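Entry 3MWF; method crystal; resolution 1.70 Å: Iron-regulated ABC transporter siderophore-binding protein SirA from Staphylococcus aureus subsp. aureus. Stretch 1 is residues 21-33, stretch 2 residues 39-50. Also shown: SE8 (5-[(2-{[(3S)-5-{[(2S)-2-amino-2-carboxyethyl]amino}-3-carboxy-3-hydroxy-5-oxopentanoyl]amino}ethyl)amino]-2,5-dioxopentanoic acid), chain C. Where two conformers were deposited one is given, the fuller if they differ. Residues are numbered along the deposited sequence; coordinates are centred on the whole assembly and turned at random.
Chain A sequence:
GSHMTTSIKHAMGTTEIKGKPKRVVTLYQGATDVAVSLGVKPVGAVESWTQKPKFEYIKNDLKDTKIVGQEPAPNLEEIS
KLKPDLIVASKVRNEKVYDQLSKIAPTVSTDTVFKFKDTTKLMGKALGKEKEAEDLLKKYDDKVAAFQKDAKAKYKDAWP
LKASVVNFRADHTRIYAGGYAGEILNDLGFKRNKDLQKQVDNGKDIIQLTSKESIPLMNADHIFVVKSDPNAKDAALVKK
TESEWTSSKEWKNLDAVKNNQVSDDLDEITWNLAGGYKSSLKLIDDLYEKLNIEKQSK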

ATOM      1  N   PRO A  21     -24.841   3.352  -3.771  1.00 32.40           N
ATOM      2  CA  PRO A  21     -24.175   3.300  -5.071  1.00 31.24           C
ATOM      3  C   PRO A  21     -23.955   1.865  -5.529  1.00 30.04           C
ATOM      4  O   PRO A  21     -23.589   1.020  -4.717  1.00 30.12           O
ATOM      5  CB  PRO A  21     -22.821   3.984  -4.798  1.00 31.18           C
ATOM      6  CG  PRO A  21     -23.081   4.888  -3.674  1.00 31.41           C
ATOM      7  CD  PRO A  21     -24.055   4.124  -2.793  1.00 32.56           C
ATOM      8  N   LYS A  22     -24.194   1.597  -6.809  1.00 28.91           N
ATOM      9  CA  LYS A  22     -23.989   0.253  -7.363  1.00 28.19           C
ATOM     10  C   LYS A  22     -22.981   0.227  -8.510  1.00 26.25           C
ATOM     11  O   LYS A  22     -22.564  -0.847  -8.958  1.00 27.14           O
ATOM     12  CB  LYS A  22     -25.323  -0.348  -7.833  1.00 28.87           C
ATOM     13  CG  LYS A  22     -26.056  -1.144  -6.760  1.00 33.21           C
ATOM     14  CD  LYS A  22     -27.269  -0.402  -6.193  1.00 38.22           C
ATOM     15  CE  LYS A  22     -28.022  -1.280  -5.172  1.00 40.75           C
ATOM     16  NZ  LYS A  22     -27.125  -1.826  -4.087  1.00 40.38           N
ATOM     17  N   ARG A  23     -22.601   1.404  -9.001  1.00 23.39           N
ATOM     18  CA  ARG A  23     -21.651   1.515 -10.098  1.00 21.10           C
ATOM     19  C   ARG A  23     -20.478   2.378  -9.642  1.00 19.67           C
ATOM     20  O   ARG A  23     -20.510   3.601  -9.800  1.00 20.46           O
ATOM     21  CB  ARG A  23     -22.309   2.136 -11.334  1.00 21.03           C
ATOM     22  CG  ARG A  23     -23.487   1.336 -11.877  1.00 22.41           C
ATOM     23  CD  ARG A  23     -24.055   1.988 -13.136  1.00 22.91           C
ATOM     24  NE  ARG A  23     -23.082   2.032 -14.225  1.00 24.38           N
ATOM     25  CZ  ARG A  23     -22.752   0.986 -14.985  1.00 25.35           C
ATOM     26  NH1 ARG A  23     -23.339  -0.195 -14.791  1.00 25.57           N
ATOM     27  NH2 ARG A  23     -21.843   1.121 -15.943  1.00 24.60           N
ATOM     28  N   VAL A  24     -19.467   1.754  -9.048  0.50 18.65           N
ATOM     29  CA  VAL A  24     -18.351   2.504  -8.470  0.50 17.56           C
ATOM     30  C   VAL A  24     -17.103   2.413  -9.344  0.50 17.11           C
ATOM     31  O   VAL A  24     -16.816   1.355  -9.921  0.50 16.72           O
ATOM     32  CB  VAL A  24     -18.058   2.059  -7.011  0.50 17.89           C
ATOM     33  CG1 VAL A  24     -17.555   0.629  -6.971  0.50 17.29           C
ATOM     34  CG2 VAL A  24     -17.052   3.000  -6.335  0.50 18.39           C
ATOM     35  N   VAL A  25     -16.394   3.536  -9.469  1.00 16.29           N
ATOM     36  CA  VAL A  25     -15.139   3.621 -10.202  1.00 15.22           C
ATOM     37  C   VAL A  25     -14.064   3.898  -9.163  1.00 15.29           C
ATOM     38  O   VAL A  25     -14.183   4.844  -8.393  1.00 15.54           O
ATOM     39  CB  VAL A  25     -15.172   4.718 -11.282  1.00 14.63           C
ATOM     40  CG1 VAL A  25     -13.767   4.988 -11.838  1.00 15.48           C
ATOM     41  CG2 VAL A  25     -16.135   4.302 -12.413  1.00 14.79           C
ATOM     42  N   THR A  26     -13.017   3.074  -9.161  1.00 13.90           N
ATOM     43  CA  THR A  26     -11.931   3.183  -8.181  1.00 12.47           C
ATOM     44  C   THR A  26     -10.675   3.672  -8.856  1.00 12.08           C
ATOM     45  O   THR A  26     -10.203   3.065  -9.827  1.00 13.22           O
ATOM     46  CB  THR A  26     -11.704   1.831  -7.459  1.00 12.92           C
ATOM     47  OG1 THR A  26     -11.662   0.766  -8.430  1.00 12.09           O
ATOM     48  CG2 THR A  26     -12.811   1.575  -6.468  1.00 13.02           C
ATOM     49  N   LEU A  27     -10.117   4.774  -8.341  1.00 11.42           N
ATOM     50  CA  LEU A  27      -8.988   5.471  -8.991  1.00 10.46           C
ATOM     51  C   LEU A  27      -7.630   5.263  -8.335  1.00 10.69           C
ATOM     52  O   LEU A  27      -6.674   5.931  -8.695  1.00 11.62           O
ATOM     53  CB  LEU A  27      -9.275   6.979  -9.085  1.00 10.02           C
ATOM     54  CG  LEU A  27     -10.547   7.303  -9.896  1.00 11.53           C
ATOM     55  CD1 LEU A  27     -10.698   8.812 -10.008  1.00 11.47           C
ATOM     56  CD2 LEU A  27     -10.486   6.700 -11.292  1.00 13.25           C
ATOM     57  N   TYR A  28      -7.556   4.355  -7.364  1.00 10.77           N
ATOM     58  CA  TYR A  28      -6.243   3.858  -6.961  1.00 12.04           C
ATOM     59  C   TYR A  28      -6.302   2.378  -6.608  1.00 11.53           C
ATOM     60  O   TYR A  28      -7.362   1.871  -6.283  1.00 11.69           O
ATOM     61  CB  TYR A  28      -5.646   4.696  -5.823  1.00 11.34           C
ATOM     62  CG  TYR A  28      -6.420   4.815  -4.546  1.00 11.88           C
ATOM     63  CD1 TYR A  28      -7.352   5.854  -4.374  1.00 10.38           C
ATOM     64  CD2 TYR A  28      -6.141   3.985  -3.453  1.00 11.79           C
ATOM     65  CE1 TYR A  28      -8.019   6.018  -3.147  1.00 11.93           C
ATOM     66  CE2 TYR A  28      -6.816   4.129  -2.236  1.00 12.63           C
ATOM     67  CZ  TYR A  28      -7.722   5.172  -2.084  1.00 12.78           C
ATOM     68  OH  TYR A  28      -8.390   5.356  -0.894  1.00 14.33           O
ATOM     69  N   GLN A  29      -5.150   1.698  -6.666  1.00 11.07           N
ATOM     70  CA  GLN A  29      -5.131   0.237  -6.516  1.00 11.89           C
ATOM     71  C   GLN A  29      -5.870  -0.230  -5.269  1.00 12.15           C
ATOM     72  O   GLN A  29      -6.638  -1.185  -5.314  1.00 12.36           O
ATOM     73  CB  GLN A  29      -3.671  -0.240  -6.403  1.00 11.42           C
ATOM     74  CG  GLN A  29      -2.702   0.384  -7.425  1.00 10.81           C
ATOM     75  CD  GLN A  29      -3.036   0.010  -8.854  1.00 14.97           C
ATOM     76  OE1 GLN A  29      -3.237  -1.158  -9.161  1.00 14.34           O
ATOM     77  NE2 GLN A  29      -3.109   1.017  -9.740  1.00 12.37           N
ATOM     78  N   GLY A  30      -5.604   0.413  -4.132  1.00 12.56           N
ATOM     79  CA  GLY A  30      -6.162  -0.058  -2.860  1.00 12.84           C
ATOM     80  C   GLY A  30      -7.668   0.092  -2.809  1.00 12.72           C
ATOM     81  O   GLY A  30      -8.327  -0.700  -2.171  1.00 13.26           O
ATOM     82  N   ALA A  31      -8.193   1.125  -3.468  1.00 11.98           N
ATOM     83  CA  ALA A  31      -9.633   1.363  -3.520  1.00 12.15           C
ATOM     84  C   ALA A  31     -10.281   0.229  -4.311  1.00 12.60           C
ATOM     85  O   ALA A  31     -11.332  -0.294  -3.933  1.00 13.22           O
ATOM     86  CB  ALA A  31      -9.919   2.723  -4.165  1.00 13.25           C
ATOM     87  N   THR A  32      -9.632  -0.185  -5.394  1.00 11.55           N
ATOM     88  CA  THR A  32     -10.145  -1.337  -6.179  1.00 12.42           C
ATOM     89  C   THR A  32     -10.212  -2.602  -5.339  1.00 12.71           C
ATOM     90  O   THR A  32     -11.224  -3.339  -5.359  1.00 13.11           O
ATOM     91  CB  THR A  32      -9.264  -1.562  -7.395  1.00 10.90           C
ATOM     92  OG1 THR A  32      -9.235  -0.345  -8.149  1.00 13.03           O
ATOM     93  CG2 THR A  32      -9.872  -2.656  -8.303  1.00 14.57           C
ATOM     94  N   ASP A  33      -9.146  -2.826  -4.588  1.00 12.78           N
ATOM     95  CA  ASP A  33      -9.050  -3.956  -3.688  1.00 13.14           C
ATOM     96  C   ASP A  33     -10.113  -3.899  -2.604  1.00 13.99           C
ATOM     97  O   ASP A  33     -10.772  -4.899  -2.303  1.00 14.83           O
ATOM     98  CB  ASP A  33      -7.640  -4.007  -3.082  1.00 12.93           C
ATOM     99  CG  ASP A  33      -7.444  -5.199  -2.126  1.00 14.48           C
ATOM    100  OD1 ASP A  33      -8.024  -5.189  -1.006  1.00 13.77           O
ATOM    101  OD2 ASP A  33      -6.682  -6.138  -2.506  1.00 17.06           O
TER
HETATM  102  C1  SE8 C   1       4.071   6.832  -9.579  1.00 15.32           C
HETATM  103  C2  SE8 C   1       5.224   5.867  -9.587  1.00 15.19           C
HETATM  104  C3  SE8 C   1       4.736   4.445  -9.817  1.00 12.64           C
HETATM  105  N4  SE8 C   1       3.921   3.940  -8.716  1.00 12.67           N
HETATM  106  C5  SE8 C   1       4.440   3.239  -7.728  1.00 14.42           C
HETATM  107  C6  SE8 C   1       3.525   2.918  -6.571  1.00 12.23           C
HETATM  108  C7  SE8 C   1       3.474   4.081  -5.580  1.00 13.83           C
HETATM  109  C8  SE8 C   1       2.398   3.761  -4.526  1.00 12.42           C
HETATM  110  C9  SE8 C   1       2.373   4.720  -3.337  1.00 12.89           C
HETATM  111  N10 SE8 C   1       2.656   6.001  -3.562  1.00 12.42           N
HETATM  112  C11 SE8 C   1       2.604   6.928  -2.455  1.00 16.54           C
HETATM  113  C12 SE8 C   1       1.562   8.006  -2.697  1.00 22.20           C
HETATM  114  N13 SE8 C   1       1.780   9.180  -1.862  1.00 28.35           N
HETATM  115  C14 SE8 C   1       2.652  10.187  -2.166  1.00 30.94           C
HETATM  116  C15 SE8 C   1       3.137  10.349  -3.576  1.00 31.51           C
HETATM  117  C16 SE8 C   1       4.234   9.317  -3.667  1.00 27.47           C
HETATM  118  C17 SE8 C   1       4.434   8.690  -5.011  1.00 23.01           C
HETATM  119  C18 SE8 C   1       5.794   8.816  -5.510  1.00 22.62           C
HETATM  120  O19 SE8 C   1       3.531   7.127 -10.677  1.00 14.72           O
HETATM  121  O20 SE8 C   1       3.733   7.338  -8.490  1.00 13.74           O
HETATM  122  N21 SE8 C   1       5.946   5.972  -8.305  1.00 13.76           N
HETATM  123  O22 SE8 C   1       5.591   2.851  -7.697  1.00 14.01           O
HETATM  124  C23 SE8 C   1       4.843   4.303  -4.961  1.00 13.21           C
HETATM  125  O24 SE8 C   1       5.255   3.514  -4.075  1.00 13.16           O
HETATM  126  O25 SE8 C   1       5.540   5.281  -5.331  1.00 12.77           O
HETATM  127  O26 SE8 C   1       3.163   5.287  -6.301  1.00 13.11           O
HETATM  128  O27 SE8 C   1       2.081   4.293  -2.225  1.00 12.69           O
HETATM  129  O28 SE8 C   1       3.086  10.956  -1.328  1.00 37.49           O
HETATM  130  O29 SE8 C   1       3.574   8.007  -5.576  1.00 16.88           O
HETATM  131  O30 SE8 C   1       6.195   7.979  -6.312  1.00 16.43           O
HETATM  132  O31 SE8 C   1       6.540   9.734  -5.084  1.00 27.30           O
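Stretch 2 39-50: GVKPVGAVESWT

The indole of Trp49 is held between a protein amide and the bound ligand: Gln29 NE2 lies over one face of the ring and SE8 N4 over the opposite face, where Trp49 CH2 comes within 3.4 Å of SE8 N4. Although the CA-to-CB bond of Trp49 points sideways, the end of its side chain comes nearer, and Trp49 NE1 approaches Gln29 CG to 3.3 Å. The same glutamine is fixed to stretch 2 by an almost linear hydrogen bond, Gln29 NE2 to Glu47 O at 3.0 Å with 174° at the hydrogen. Its CA-to-CB bond points sideways, with chi1 and chi2 both m, and the end of the side chain comes nearer to stretch 2.

Upstream of this site the two stretches run parallel. The pairing Val25 with Gly44 (CA to CA, 4.5 Å) and Thr26 with Ala45 (CA to CA, 4.8 Å) advances in the same direction along both, and the phi/psi values of these four residues are extended. Three backbone hydrogen bonds set the register: Val43 N to Val24 O at 2.9 Å, Thr26 N to Gly44 O at 3.0 Å, and Val46 N to Thr26 O at 3.1 Å. The first is the most bent, 132° at the hydrogen against 160° and 150°. Two CA-H...O contacts supplement them, Val25 CA to Gly44 O at 3.2 Å and Ala45 CA to Thr26 O at 3.3 Å.

The absence of a side chain at Gly44 matters on the Val25 face, since an ideal CB there would stand a tight 3.2 Å from Val25 CG2. On the other face, Ala45 CB packs 3.6 Å from Thr26 OG1 and 3.7 Å from Thr32 OG1. These two hydroxyls are hydrogen-bonded at 2.7 Å, Thr26 OG1 to Thr32 OG1, which ties the strand to the following helix. A water extends the link, 2.7 Å from Thr32 OG1 and donating to Val46 O at 2.9 Å.

Before the paired segment, Val40 points toward stretch 1 and its CG1 meets Val24 CG1 at 3.8 Å. A second water accepts from Val24 N and donates to Lys22 O and Lys41 O, each at 2.8 Å, bridging the stretches where they diverge, Lys22 CA lying 7.6 Å from Val40 CA. The CA-to-CB bond of Val43 also points toward stretch 1, placing CG1 3.8 Å from Arg23 CA and over one face of the Arg23 guanidinium, with CG2 4.0 Å from Val25 CG2. Further along, Val46 CG1 packs 4.0 Å from Leu27 CD2.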

ATOM      1  N   GLY A  39     -17.406  -6.599  -1.332  1.00 23.34           N
ATOM      2  CA  GLY A  39     -18.402  -7.312  -2.156  1.00 24.29           C
ATOM      3  C   GLY A  39     -18.989  -6.485  -3.289  1.00 24.63           C
ATOM      4  O   GLY A  39     -20.062  -6.823  -3.818  1.00 25.17           O
ATOM      5  N   VAL A  40     -18.307  -5.400  -3.654  1.00 23.53           N
ATOM      6  CA  VAL A  40     -18.747  -4.517  -4.728  1.00 24.25           C
ATOM      7  C   VAL A  40     -17.737  -4.494  -5.878  1.00 23.68           C
ATOM      8  O   VAL A  40     -16.679  -3.865  -5.755  1.00 25.52           O
ATOM      9  CB  VAL A  40     -18.966  -3.064  -4.206  1.00 24.45           C
ATOM     10  CG1 VAL A  40     -19.506  -2.159  -5.309  1.00 25.66           C
ATOM     11  CG2 VAL A  40     -19.894  -3.038  -3.009  1.00 26.33           C
ATOM     12  N   LYS A  41     -18.052  -5.164  -6.989  0.50 22.59           N
ATOM     13  CA  LYS A  41     -17.176  -5.147  -8.167  0.50 21.79           C
ATOM     14  C   LYS A  41     -17.270  -3.799  -8.891  0.50 20.78           C
ATOM     15  O   LYS A  41     -18.337  -3.446  -9.394  0.50 20.31           O
ATOM     16  CB  LYS A  41     -17.526  -6.283  -9.145  0.50 21.97           C
ATOM     17  CG  LYS A  41     -17.468  -7.698  -8.557  0.50 23.83           C
ATOM     18  CD  LYS A  41     -18.862  -8.195  -8.158  0.50 25.87           C
ATOM     19  CE  LYS A  41     -18.875  -9.695  -7.874  0.50 27.68           C
ATOM     20  NZ  LYS A  41     -18.424 -10.479  -9.071  0.50 28.36           N
ATOM     21  N   PRO A  42     -16.154  -3.042  -8.953  1.00 19.74           N
ATOM     22  CA  PRO A  42     -16.175  -1.749  -9.623  1.00 19.03           C
ATOM     23  C   PRO A  42     -16.562  -1.874 -11.101  1.00 18.25           C
ATOM     24  O   PRO A  42     -16.192  -2.845 -11.759  1.00 17.63           O
ATOM     25  CB  PRO A  42     -14.724  -1.243  -9.486  1.00 18.17           C
ATOM     26  CG  PRO A  42     -14.172  -1.974  -8.321  1.00 20.22           C
ATOM     27  CD  PRO A  42     -14.816  -3.352  -8.407  1.00 19.97           C
ATOM     28  N   VAL A  43     -17.322  -0.910 -11.605  1.00 18.14           N
ATOM     29  CA  VAL A  43     -17.600  -0.873 -13.034  1.00 17.99           C
ATOM     30  C   VAL A  43     -16.394  -0.374 -13.824  1.00 17.33           C
ATOM     31  O   VAL A  43     -16.255  -0.653 -15.023  1.00 17.82           O
ATOM     32  CB  VAL A  43     -18.907  -0.113 -13.377  1.00 18.53           C
ATOM     33  CG1 VAL A  43     -20.084  -0.807 -12.667  1.00 18.36           C
ATOM     34  CG2 VAL A  43     -18.813   1.384 -13.015  1.00 18.61           C
ATOM     35  N   GLY A  44     -15.520   0.367 -13.130  1.00 16.33           N
ATOM     36  CA  GLY A  44     -14.307   0.918 -13.722  1.00 15.10           C
ATOM     37  C   GLY A  44     -13.200   0.988 -12.677  1.00 14.90           C
ATOM     38  O   GLY A  44     -13.467   1.185 -11.509  1.00 14.45           O
ATOM     39  N   ALA A  45     -11.964   0.816 -13.124  1.00 14.64           N
ATOM     40  CA  ALA A  45     -10.787   0.864 -12.225  1.00 13.47           C
ATOM     41  C   ALA A  45      -9.593   1.365 -12.976  1.00 13.37           C
ATOM     42  O   ALA A  45      -9.468   1.160 -14.182  1.00 14.15           O
ATOM     43  CB  ALA A  45     -10.489  -0.502 -11.638  1.00 14.07           C
ATOM     44  N   VAL A  46      -8.666   2.008 -12.266  1.00 12.75           N
ATOM     45  CA  VAL A  46      -7.392   2.299 -12.893  1.00 12.15           C
ATOM     46  C   VAL A  46      -6.617   0.984 -13.141  1.00 13.00           C
ATOM     47  O   VAL A  46      -6.833  -0.018 -12.459  1.00 13.85           O
ATOM     48  CB  VAL A  46      -6.533   3.291 -12.064  1.00 13.50           C
ATOM     49  CG1 VAL A  46      -7.154   4.742 -12.157  1.00 12.01           C
ATOM     50  CG2 VAL A  46      -6.338   2.806 -10.601  1.00 13.70           C
ATOM     51  N   GLU A  47      -5.775   0.996 -14.165  1.00 12.42           N
ATOM     52  CA  GLU A  47      -4.967  -0.195 -14.475  1.00 13.66           C
ATOM     53  C   GLU A  47      -4.006  -0.510 -13.321  1.00 13.22           C
ATOM     54  O   GLU A  47      -3.588   0.386 -12.593  1.00 13.12           O
ATOM     55  CB  GLU A  47      -4.202   0.000 -15.779  1.00 13.80           C
ATOM     56  CG  GLU A  47      -2.989   0.855 -15.691  1.00 15.67           C
ATOM     57  CD  GLU A  47      -2.353   1.117 -17.034  1.00 20.59           C
ATOM     58  OE1 GLU A  47      -2.988   0.815 -18.065  1.00 22.33           O
ATOM     59  OE2 GLU A  47      -1.238   1.672 -17.041  1.00 20.99           O
ATOM     60  N   SER A  48      -3.658  -1.778 -13.171  1.00 13.14           N
ATOM     61  CA  SER A  48      -2.661  -2.178 -12.196  1.00 12.00           C
ATOM     62  C   SER A  48      -1.289  -1.638 -12.570  1.00 11.86           C
ATOM     63  O   SER A  48      -0.987  -1.401 -13.746  1.00 12.47           O
ATOM     64  CB  SER A  48      -2.625  -3.706 -12.080  1.00 13.16           C
ATOM     65  OG  SER A  48      -2.460  -4.296 -13.377  1.00 12.93           O
ATOM     66  N   TRP A  49      -0.415  -1.468 -11.576  1.00 11.21           N
ATOM     67  CA  TRP A  49       0.887  -0.927 -11.852  1.00 11.11           C
ATOM     68  C   TRP A  49       1.780  -1.898 -12.623  1.00 11.56           C
ATOM     69  O   TRP A  49       2.633  -1.482 -13.432  1.00 12.82           O
ATOM     70  CB  TRP A  49       1.605  -0.601 -10.543  1.00 11.08           C
ATOM     71  CG  TRP A  49       1.105   0.604  -9.789  1.00 10.96           C
ATOM     72  CD1 TRP A  49       0.519   0.600  -8.557  1.00 12.01           C
ATOM     73  CD2 TRP A  49       1.178   1.969 -10.205  1.00 11.56           C
ATOM     74  NE1 TRP A  49       0.187   1.895  -8.180  1.00 11.87           N
ATOM     75  CE2 TRP A  49       0.606   2.756  -9.160  1.00 10.58           C
ATOM     76  CE3 TRP A  49       1.683   2.609 -11.340  1.00 11.61           C
ATOM     77  CZ2 TRP A  49       0.516   4.157  -9.223  1.00 11.50           C
ATOM     78  CZ3 TRP A  49       1.587   4.015 -11.421  1.00 12.83           C
ATOM     79  CH2 TRP A  49       1.016   4.773 -10.353  1.00 11.91           C
ATOM     80  N   THR A  50       1.613  -3.174 -12.325  1.00 11.81           N
ATOM     81  CA  THR A  50       2.322  -4.242 -13.071  1.00 12.72           C
ATOM     82  C   THR A  50       1.274  -5.295 -13.377  1.00 13.43           C
ATOM     83  O   THR A  50       0.122  -5.162 -12.945  1.00 13.38           O
ATOM     84  CB  THR A  50       3.464  -4.886 -12.246  1.00 12.60           C
ATOM     85  OG1 THR A  50       2.902  -5.499 -11.069  1.00 14.11           O
ATOM     86  CG2 THR A  50       4.549  -3.859 -11.879  1.00 13.59           C
TER
HETATM   87  O   HOH W   1     -19.777  -1.045  -9.054  1.00 18.83           O
HETATM   88  O   HOH W   2      -7.052  -0.688  -9.650  1.00 13.23           O